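Local coordinates for UDP-N-acetylenolpyruvoylglucosamine reductase (Listeria monocytogenes, PDB 3TX1), which catalyses the NADPH-dependent, FAD-mediated reduction of UDP-N-acetylenolpyruvoylglucosamine to UDP-N-acetylmuramate, a step in building the peptidoglycan cell wall, at residues 90-94 with 288-293; 168-174 with 205-211. All coordinates share one frame; numbering follows the deposited sequence.

Contact 2 is nested along the chain inside the long loop that contact 1 closes. Contact 1 sets strand 90-92, from the FAD-binding sequence family, against the start of helix 289-307, from the MurB C-terminal family. Contact 2 pairs strands 169-175 and 204-214 of the antiparallel sheet, wholly within the FAD-binding part. Their centres lie about 31 Å apart, on opposite sides of the chain's centre, and their nearest atoms are about 13 Å apart. The dinucleotide links them, for they meet it at separate points: Leu90 of contact 1 approaches its pyrophosphate, while Val205 of contact 2 reads the adenine.

Contact 1 (90-94 with 288-293); sequences LIIKD and TATDYM. With FAD (flavin-adenine dinucleotide), chain B.
Two flat groups frame this strand-to-helix packing, the Tyr292 ring and the Asp94 carboxylate. The carbonyl O of Thr288 sits in plane at the ring's edge; in one of two modelled conformers, so the fit is tentative, CD1 of Ile91 lies obliquely 3.7 Å from CD2 of Tyr292. The carboxylate is gripped through one oxygen: OD2 of Asp94 takes the hydroxyl OG1 of Thr290 at 2.6 Å on its anti lone pair, and the backbone N of Thr290 at 3.0 Å from 37° above the carboxylate plane. One residue in the first turn of helix 289-307 thus supplies both donors, and the anionic group would probably be stabilised by the partial positive charge of that helix end. Thr288 is the N-cap and forms a capping box with Asp291: Asp291 N bonds to Thr288 OG1 at 3.0 Å, and Thr288 N to Asp291 OD2 at 2.8 Å.

Between the two flat groups the side chains that meet are mostly apolar. In the same tentative conformer CG2 of Ile91, anti to the backbone N, comes within 4.1 Å of Ala289 CB, and Met293, bent at chi2 and chi3, slides past in the opposite direction, bringing SD near that CG2. The contact joins the FAD-binding and C-terminal parts of MurB, beside the parallel pairing of strands 90-92 and 316-318 and a Lys93-Asp321 salt bridge. Nearer the cofactor, Leu90 CD2 lies 3.7 Å from FAD O5B.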
loop_
_atom_site.group_PDB
_atom_site.type_symbol
_atom_site.label_atom_id
_atom_site.label_comp_id
_atom_site.label_asym_id
_atom_site.label_seq_id
_atom_site.Cartn_x
_atom_site.Cartn_y
_atom_site.Cartn_z
ATOM N N LEU A 90 -1.860 -2.781 4.658
ATOM C CA LEU A 90 -2.727 -2.524 5.793
ATOM C C LEU A 90 -3.705 -3.663 6.073
ATOM O O LEU A 90 -3.977 -4.550 5.180
ATOM C CB LEU A 90 -3.417 -1.165 5.709
ATOM C CG LEU A 90 -4.437 -0.875 4.623
ATOM C CD1 LEU A 90 -5.664 -1.747 4.819
ATOM C CD2 LEU A 90 -4.830 0.593 4.692
ATOM N N ILE A 91 -4.051 -3.605 7.360
ATOM C CA ILE A 91 -4.995 -4.411 8.041
ATOM C C ILE A 91 -5.995 -3.429 8.604
ATOM O O ILE A 91 -5.675 -2.426 9.237
ATOM C CB ILE A 91 -4.335 -5.226 9.163
ATOM C CG1 ILE A 91 -3.260 -6.135 8.561
ATOM C CG2 ILE A 91 -5.380 -6.028 9.940
ATOM C CD1 ILE A 91 -2.414 -6.830 9.597
ATOM N N ILE A 92 -7.212 -3.772 8.261
ATOM C CA ILE A 92 -8.522 -3.168 8.574
ATOM C C ILE A 92 -9.300 -4.090 9.485
ATOM O O ILE A 92 -9.763 -5.134 9.034
ATOM C CB ILE A 92 -9.450 -2.968 7.357
ATOM C CG1 ILE A 92 -8.820 -2.087 6.285
ATOM C CG2 ILE A 92 -10.749 -2.313 7.808
ATOM C CD1 ILE A 92 -9.300 -2.461 4.901
ATOM N N LYS A 93 -9.502 -3.667 10.734
ATOM C CA LYS A 93 -10.228 -4.457 11.744
ATOM C C LYS A 93 -11.610 -4.827 11.272
ATOM O O LYS A 93 -12.156 -4.159 10.429
ATOM C CB LYS A 93 -10.306 -3.689 13.058
ATOM C CG LYS A 93 -8.924 -3.276 13.536
ATOM C CD LYS A 93 -8.924 -2.630 14.914
ATOM C CE LYS A 93 -7.484 -2.431 15.385
ATOM N NZ LYS A 93 -7.427 -1.896 16.771
ATOM N N ASP A 94 -12.163 -5.906 11.802
ATOM C CA ASP A 94 -13.503 -6.366 11.424
ATOM C C ASP A 94 -14.636 -5.402 11.878
ATOM O O ASP A 94 -15.729 -5.397 11.289
ATOM C CB ASP A 94 -13.711 -7.823 11.879
ATOM C CG ASP A 94 -12.662 -8.786 11.277
ATOM O OD1 ASP A 94 -12.423 -8.759 10.053
ATOM O OD2 ASP A 94 -12.069 -9.588 12.015
ATOM N N THR A 288 -9.067 -13.783 9.085
ATOM C CA THR A 288 -9.812 -12.558 9.339
ATOM C C THR A 288 -8.851 -11.553 9.917
ATOM O O THR A 288 -7.765 -11.939 10.419
ATOM C CB THR A 288 -10.875 -12.820 10.383
ATOM O OG1 THR A 288 -10.232 -13.223 11.602
ATOM C CG2 THR A 288 -11.744 -13.929 9.903
ATOM N N ALA A 289 -9.235 -10.280 9.891
ATOM C CA ALA A 289 -8.411 -9.249 10.501
ATOM C C ALA A 289 -8.181 -9.569 11.992
ATOM O O ALA A 289 -7.072 -9.348 12.534
ATOM C CB ALA A 289 -9.054 -7.888 10.319
ATOM N N THR A 290 -9.207 -10.116 12.658
ATOM C CA THR A 290 -9.033 -10.506 14.041
ATOM C C THR A 290 -7.844 -11.459 14.113
ATOM O O THR A 290 -6.925 -11.245 14.925
ATOM C CB THR A 290 -10.275 -11.168 14.641
ATOM O OG1 THR A 290 -11.408 -10.362 14.361
ATOM C CG2 THR A 290 -10.142 -11.292 16.144
ATOM N N ASP A 291 -7.835 -12.474 13.240
ATOM C CA ASP A 291 -6.720 -13.438 13.209
ATOM C C ASP A 291 -5.405 -12.732 13.049
ATOM O O ASP A 291 -4.455 -13.044 13.760
ATOM C CB ASP A 291 -6.839 -14.441 12.079
ATOM C CG ASP A 291 -8.026 -15.350 12.220
ATOM O OD1 ASP A 291 -8.379 -15.746 13.364
ATOM O OD2 ASP A 291 -8.602 -15.662 11.158
ATOM N N TYR A 292 -5.326 -11.796 12.107
ATOM C CA TYR A 292 -4.071 -11.040 11.937
ATOM C C TYR A 292 -3.634 -10.296 13.201
ATOM O O TYR A 292 -2.494 -10.484 13.639
ATOM C CB TYR A 292 -4.125 -10.100 10.741
ATOM C CG TYR A 292 -3.672 -10.745 9.439
ATOM C CD1 TYR A 292 -4.527 -11.576 8.693
ATOM C CD2 TYR A 292 -2.379 -10.512 8.935
ATOM C CE1 TYR A 292 -4.112 -12.164 7.499
ATOM C CE2 TYR A 292 -1.959 -11.106 7.747
ATOM C CZ TYR A 292 -2.839 -11.931 7.029
ATOM O OH TYR A 292 -2.406 -12.508 5.824
ATOM N N MET A 293 -4.551 -9.510 13.797
ATOM C CA MET A 293 -4.271 -8.706 14.990
ATOM C C MET A 293 -3.861 -9.605 16.123
ATOM O O MET A 293 -3.050 -9.225 16.972
ATOM C CB MET A 293 -5.498 -7.891 15.464
ATOM C CG MET A 293 -6.063 -6.776 14.573
ATOM S SD MET A 293 -4.846 -5.731 13.684
ATOM C CE MET A 293 -3.645 -5.206 14.919
HETATM P PA FAD B . -2.550 0.380 0.932
HETATM O O1A FAD B . -3.901 0.345 0.301
HETATM O O2A FAD B . -2.055 -0.819 1.689
HETATM O O5B FAD B . -2.497 1.575 1.992
HETATM C C5B FAD B . -1.164 2.008 2.241
HETATM C C4B FAD B . -1.118 3.397 2.841
HETATM O O4B FAD B . -1.072 4.379 1.818
HETATM C C3B FAD B . -2.282 3.782 3.727
HETATM O O3B FAD B . -1.779 4.787 4.643
HETATM C C2B FAD B . -3.211 4.442 2.708
HETATM O O2B FAD B . -4.231 5.333 3.198
HETATM C C1B FAD B . -2.212 5.226 1.909
HETATM N N9A FAD B . -2.683 5.394 0.546
HETATM C C8A FAD B . -3.050 4.442 -0.324
HETATM N N7A FAD B . -3.333 5.026 -1.523
HETATM C C5A FAD B . -3.136 6.360 -1.436
HETATM C C6A FAD B . -3.280 7.569 -2.288
HETATM N N6A FAD B . -3.710 7.527 -3.580
HETATM N N1A FAD B . -2.956 8.757 -1.733
HETATM C C2A FAD B . -2.525 8.872 -0.483
HETATM N N3A FAD B . -2.404 7.844 0.359
HETATM C C4A FAD B . -2.693 6.589 -0.052
HETATM N N1 FAD B . 6.680 -2.344 0.370
HETATM C C2 FAD B . 7.937 -1.950 0.050
HETATM O O2 FAD B . 8.264 -0.763 0.216
HETATM N N3 FAD B . 8.867 -2.757 -0.479
HETATM C C4 FAD B . 8.664 -4.046 -0.713
HETATM O O4 FAD B . 9.570 -4.778 -1.172
HETATM C C4X FAD B . 7.322 -4.549 -0.389
HETATM N N5 FAD B . 7.029 -5.829 -0.599
HETATM C C5X FAD B . 5.821 -6.340 -0.319
HETATM C C6 FAD B . 5.591 -7.680 -0.586
HETATM C C7 FAD B . 4.363 -8.236 -0.342
HETATM C C7M FAD B . 4.133 -9.698 -0.622
HETATM C C8 FAD B . 3.308 -7.351 0.199
HETATM C C8M FAD B . 1.952 -7.878 0.503
HETATM C C9 FAD B . 3.536 -6.027 0.460
HETATM C C9A FAD B . 4.774 -5.480 0.223
HETATM N N10 FAD B . 5.035 -4.108 0.462
HETATM C C10 FAD B . 6.320 -3.618 0.166
HETATM C "C1'" FAD B . 3.993 -3.239 1.039
HETATM C "C2'" FAD B . 3.163 -2.569 -0.033
HETATM O "O2'" FAD B . 3.322 -3.248 -1.276
HETATM C "C3'" FAD B . 3.596 -1.131 -0.247
HETATM O "O3'" FAD B . 3.542 -0.500 1.027
HETATM C "C4'" FAD B . 2.644 -0.444 -1.222
HETATM O "O4'" FAD B . 3.262 0.691 -1.844
HETATM C "C5'" FAD B . 1.313 -0.080 -0.588
HETATM O "O5'" FAD B . 0.378 0.031 -1.634
HETATM P P FAD B . -1.189 0.012 -1.435
HETATM O O1P FAD B . -1.730 0.687 -2.643
HETATM O O2P FAD B . -1.507 -1.419 -1.163
HETATM O O3P FAD B . -1.450 0.831 -0.127
#

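Contact 2 (168-174 with 205-211); sequences VLEAATV and VLDATFS. With FAD (flavin-adenine dinucleotide), chain B.
The carbonyl O of Thr209 receives two backbone donors, the N of Glu170 and the N of Ala171, the latter at 3.0 Å; this is a classic beta bulge in the antiparallel sheet of the FAD-binding part. A second classic bulge follows at the other end, where Leu206 and Asp207 both face Thr173: its O takes Leu206 N at 2.7 Å and, weakly, Asp207 N. The extra residues put the two bulges on different strands, so the one-residue register shifts offset each other.

On the face carrying Ala171, Thr173, Asp207 and Thr209, OG1 of Thr173 donates to OD2 of Asp207 at 2.7 Å, on the syn side but 33° out of the carboxylate plane; a chi1 of 62° puts CG of Asp207 between its own N and carbonyl carbon, which brings OD2 to the threonine hydroxyl. Beyond the first bulge, Ser211 OG reaches OE1 of Glu170 (2.6 Å) from 54° above that carboxylate's plane, and Arg186 adds a long, weak ion pair to the same oxygen. On the face of Ala172, Ala208, Val174 and Val205, the two alanines form a non-hydrogen-bonded pair against Leu154 of helix 150-156. Leu169 CD1 lies obliquely to the Phe210 ring.

Near the start of strand 204-214, Val205 recognises adenine through its backbone: its N donates to FAD N1A at 3.0 Å, and its O accepts from FAD N6A at 3.1 Å.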
loop_
_atom_site.group_PDB
_atom_site.type_symbol
_atom_site.label_atom_id
_atom_site.label_comp_id
_atom_site.label_asym_id
_atom_site.label_seq_id
_atom_site.Cartn_x
_atom_site.Cartn_y
_atom_site.Cartn_z
ATOM N N VAL A 168 13.419 8.423 -7.339
ATOM C CA VAL A 168 13.032 8.887 -8.662
ATOM C C VAL A 168 11.738 9.653 -8.789
ATOM O O VAL A 168 11.268 9.885 -9.923
ATOM C CB VAL A 168 13.027 7.768 -9.718
ATOM C CG1 VAL A 168 14.438 7.436 -10.134
ATOM C CG2 VAL A 168 12.240 6.556 -9.232
ATOM N N LEU A 169 11.182 10.088 -7.679
ATOM C CA LEU A 169 9.951 10.840 -7.733
ATOM C C LEU A 169 10.223 12.217 -8.252
ATOM O O LEU A 169 10.924 12.948 -7.616
ATOM C CB LEU A 169 9.379 10.958 -6.351
ATOM C CG LEU A 169 7.895 11.237 -6.236
ATOM C CD1 LEU A 169 7.126 10.820 -7.454
ATOM C CD2 LEU A 169 7.450 10.467 -5.030
ATOM N N GLU A 170 9.654 12.573 -9.393
ATOM C CA GLU A 170 9.886 13.891 -9.935
ATOM C C GLU A 170 8.812 14.865 -9.415
ATOM O O GLU A 170 9.112 15.881 -8.768
ATOM C CB GLU A 170 9.784 13.862 -11.451
ATOM C CG GLU A 170 9.787 15.232 -12.110
ATOM C CD GLU A 170 11.086 15.991 -11.932
ATOM O OE1 GLU A 170 12.098 15.380 -11.506
ATOM O OE2 GLU A 170 11.073 17.215 -12.202
ATOM N N ALA A 171 7.558 14.538 -9.718
ATOM C CA ALA A 171 6.420 15.372 -9.404
ATOM C C ALA A 171 5.203 14.508 -9.082
ATOM O O ALA A 171 5.124 13.339 -9.466
ATOM C CB ALA A 171 6.121 16.268 -10.597
ATOM N N ALA A 172 4.240 15.111 -8.396
ATOM C CA ALA A 172 2.996 14.444 -8.057
ATOM C C ALA A 172 1.820 15.412 -8.081
ATOM O O ALA A 172 1.963 16.605 -7.740
ATOM C CB ALA A 172 3.105 13.815 -6.688
ATOM N N THR A 173 0.667 14.894 -8.508
ATOM C CA THR A 173 -0.570 15.655 -8.426
ATOM C C THR A 173 -1.314 15.149 -7.203
ATOM O O THR A 173 -1.529 13.955 -7.044
ATOM C CB THR A 173 -1.479 15.458 -9.632
ATOM O OG1 THR A 173 -0.742 15.719 -10.819
ATOM C CG2 THR A 173 -2.667 16.421 -9.549
ATOM N N VAL A 174 -1.774 16.066 -6.387
ATOM C CA VAL A 174 -2.357 15.698 -5.148
ATOM C C VAL A 174 -3.611 16.512 -4.754
ATOM O O VAL A 174 -3.892 17.568 -5.331
ATOM C CB VAL A 174 -1.222 15.851 -4.129
ATOM C CG1 VAL A 174 -1.613 16.678 -2.919
ATOM C CG2 VAL A 174 -0.622 14.513 -3.788
ATOM N N VAL A 205 -2.870 11.316 -3.244
ATOM C CA VAL A 205 -2.153 11.303 -4.492
ATOM C C VAL A 205 -3.100 10.968 -5.621
ATOM O O VAL A 205 -3.847 9.996 -5.501
ATOM C CB VAL A 205 -1.071 10.211 -4.436
ATOM C CG1 VAL A 205 -0.303 10.092 -5.760
ATOM C CG2 VAL A 205 -0.159 10.477 -3.242
ATOM N N LEU A 206 -3.077 11.766 -6.690
ATOM C CA LEU A 206 -3.837 11.472 -7.912
ATOM C C LEU A 206 -2.982 10.906 -9.070
ATOM O O LEU A 206 -3.422 10.024 -9.797
ATOM C CB LEU A 206 -4.634 12.665 -8.372
ATOM C CG LEU A 206 -5.704 13.097 -7.384
ATOM C CD1 LEU A 206 -6.302 14.412 -7.836
ATOM C CD2 LEU A 206 -6.782 12.043 -7.245
ATOM N N ASP A 207 -1.785 11.438 -9.277
ATOM C CA ASP A 207 -0.866 10.850 -10.258
ATOM C C ASP A 207 0.566 11.196 -9.901
ATOM O O ASP A 207 0.805 12.119 -9.120
ATOM C CB ASP A 207 -1.225 11.166 -11.719
ATOM C CG ASP A 207 -1.174 12.647 -12.031
ATOM O OD1 ASP A 207 -2.166 13.209 -12.580
ATOM O OD2 ASP A 207 -0.145 13.259 -11.692
ATOM N N ALA A 208 1.504 10.421 -10.429
ATOM C CA ALA A 208 2.916 10.610 -10.105
ATOM C C ALA A 208 3.831 10.675 -11.345
ATOM O O ALA A 208 3.552 10.028 -12.376
ATOM C CB ALA A 208 3.376 9.516 -9.150
ATOM N N THR A 209 4.899 11.472 -11.239
ATOM C CA THR A 209 5.883 11.627 -12.327
ATOM C C THR A 209 7.257 11.184 -11.866
ATOM O O THR A 209 7.834 11.766 -10.934
ATOM C CB THR A 209 6.073 13.090 -12.782
ATOM O OG1 THR A 209 4.853 13.630 -13.292
ATOM C CG2 THR A 209 7.080 13.139 -13.888
ATOM N N PHE A 210 7.792 10.165 -12.529
ATOM C CA PHE A 210 9.131 9.671 -12.203
ATOM C C PHE A 210 10.179 10.089 -13.256
ATOM O O PHE A 210 9.957 9.909 -14.464
ATOM C CB PHE A 210 9.095 8.165 -12.103
ATOM C CG PHE A 210 7.955 7.628 -11.291
ATOM C CD1 PHE A 210 6.826 7.116 -11.923
ATOM C CD2 PHE A 210 8.037 7.563 -9.900
ATOM C CE1 PHE A 210 5.783 6.577 -11.189
ATOM C CE2 PHE A 210 7.003 7.028 -9.154
ATOM C CZ PHE A 210 5.877 6.536 -9.804
ATOM N N SER A 211 11.288 10.680 -12.795
ATOM C CA SER A 211 12.420 11.105 -13.649
ATOM C C SER A 211 13.366 9.931 -13.940
ATOM O O SER A 211 14.274 9.656 -13.154
ATOM C CB SER A 211 13.232 12.181 -12.943
ATOM O OG SER A 211 12.716 13.465 -13.169
HETATM P PA FAD B . -2.550 0.380 0.932
HETATM O O1A FAD B . -3.901 0.345 0.301
HETATM O O2A FAD B . -2.055 -0.819 1.689
HETATM O O5B FAD B . -2.497 1.575 1.992
HETATM C C5B FAD B . -1.164 2.008 2.241
HETATM C C4B FAD B . -1.118 3.397 2.841
HETATM O O4B FAD B . -1.072 4.379 1.818
HETATM C C3B FAD B . -2.282 3.782 3.727
HETATM O O3B FAD B . -1.779 4.787 4.643
HETATM C C2B FAD B . -3.211 4.442 2.708
HETATM O O2B FAD B . -4.231 5.333 3.198
HETATM C C1B FAD B . -2.212 5.226 1.909
HETATM N N9A FAD B . -2.683 5.394 0.546
HETATM C C8A FAD B . -3.050 4.442 -0.324
HETATM N N7A FAD B . -3.333 5.026 -1.523
HETATM C C5A FAD B . -3.136 6.360 -1.436
HETATM C C6A FAD B . -3.280 7.569 -2.288
HETATM N N6A FAD B . -3.710 7.527 -3.580
HETATM N N1A FAD B . -2.956 8.757 -1.733
HETATM C C2A FAD B . -2.525 8.872 -0.483
HETATM N N3A FAD B . -2.404 7.844 0.359
HETATM C C4A FAD B . -2.693 6.589 -0.052
HETATM N N1 FAD B . 6.680 -2.344 0.370
HETATM C C2 FAD B . 7.937 -1.950 0.050
HETATM O O2 FAD B . 8.264 -0.763 0.216
HETATM N N3 FAD B . 8.867 -2.757 -0.479
HETATM C C4 FAD B . 8.664 -4.046 -0.713
HETATM O O4 FAD B . 9.570 -4.778 -1.172
HETATM C C4X FAD B . 7.322 -4.549 -0.389
HETATM N N5 FAD B . 7.029 -5.829 -0.599
HETATM C C5X FAD B . 5.821 -6.340 -0.319
HETATM C C6 FAD B . 5.591 -7.680 -0.586
HETATM C C7 FAD B . 4.363 -8.236 -0.342
HETATM C C7M FAD B . 4.133 -9.698 -0.622
HETATM C C8 FAD B . 3.308 -7.351 0.199
HETATM C C8M FAD B . 1.952 -7.878 0.503
HETATM C C9 FAD B . 3.536 -6.027 0.460
HETATM C C9A FAD B . 4.774 -5.480 0.223
HETATM N N10 FAD B . 5.035 -4.108 0.462
HETATM C C10 FAD B . 6.320 -3.618 0.166
HETATM C "C1'" FAD B . 3.993 -3.239 1.039
HETATM C "C2'" FAD B . 3.163 -2.569 -0.033
HETATM O "O2'" FAD B . 3.322 -3.248 -1.276
HETATM C "C3'" FAD B . 3.596 -1.131 -0.247
HETATM O "O3'" FAD B . 3.542 -0.500 1.027
HETATM C "C4'" FAD B . 2.644 -0.444 -1.222
HETATM O "O4'" FAD B . 3.262 0.691 -1.844
HETATM C "C5'" FAD B . 1.313 -0.080 -0.588
HETATM O "O5'" FAD B . 0.378 0.031 -1.634
HETATM P P FAD B . -1.189 0.012 -1.435
HETATM O O1P FAD B . -1.730 0.687 -2.643
HETATM O O2P FAD B . -1.507 -1.419 -1.163
HETATM O O3P FAD B . -1.450 0.831 -0.127
#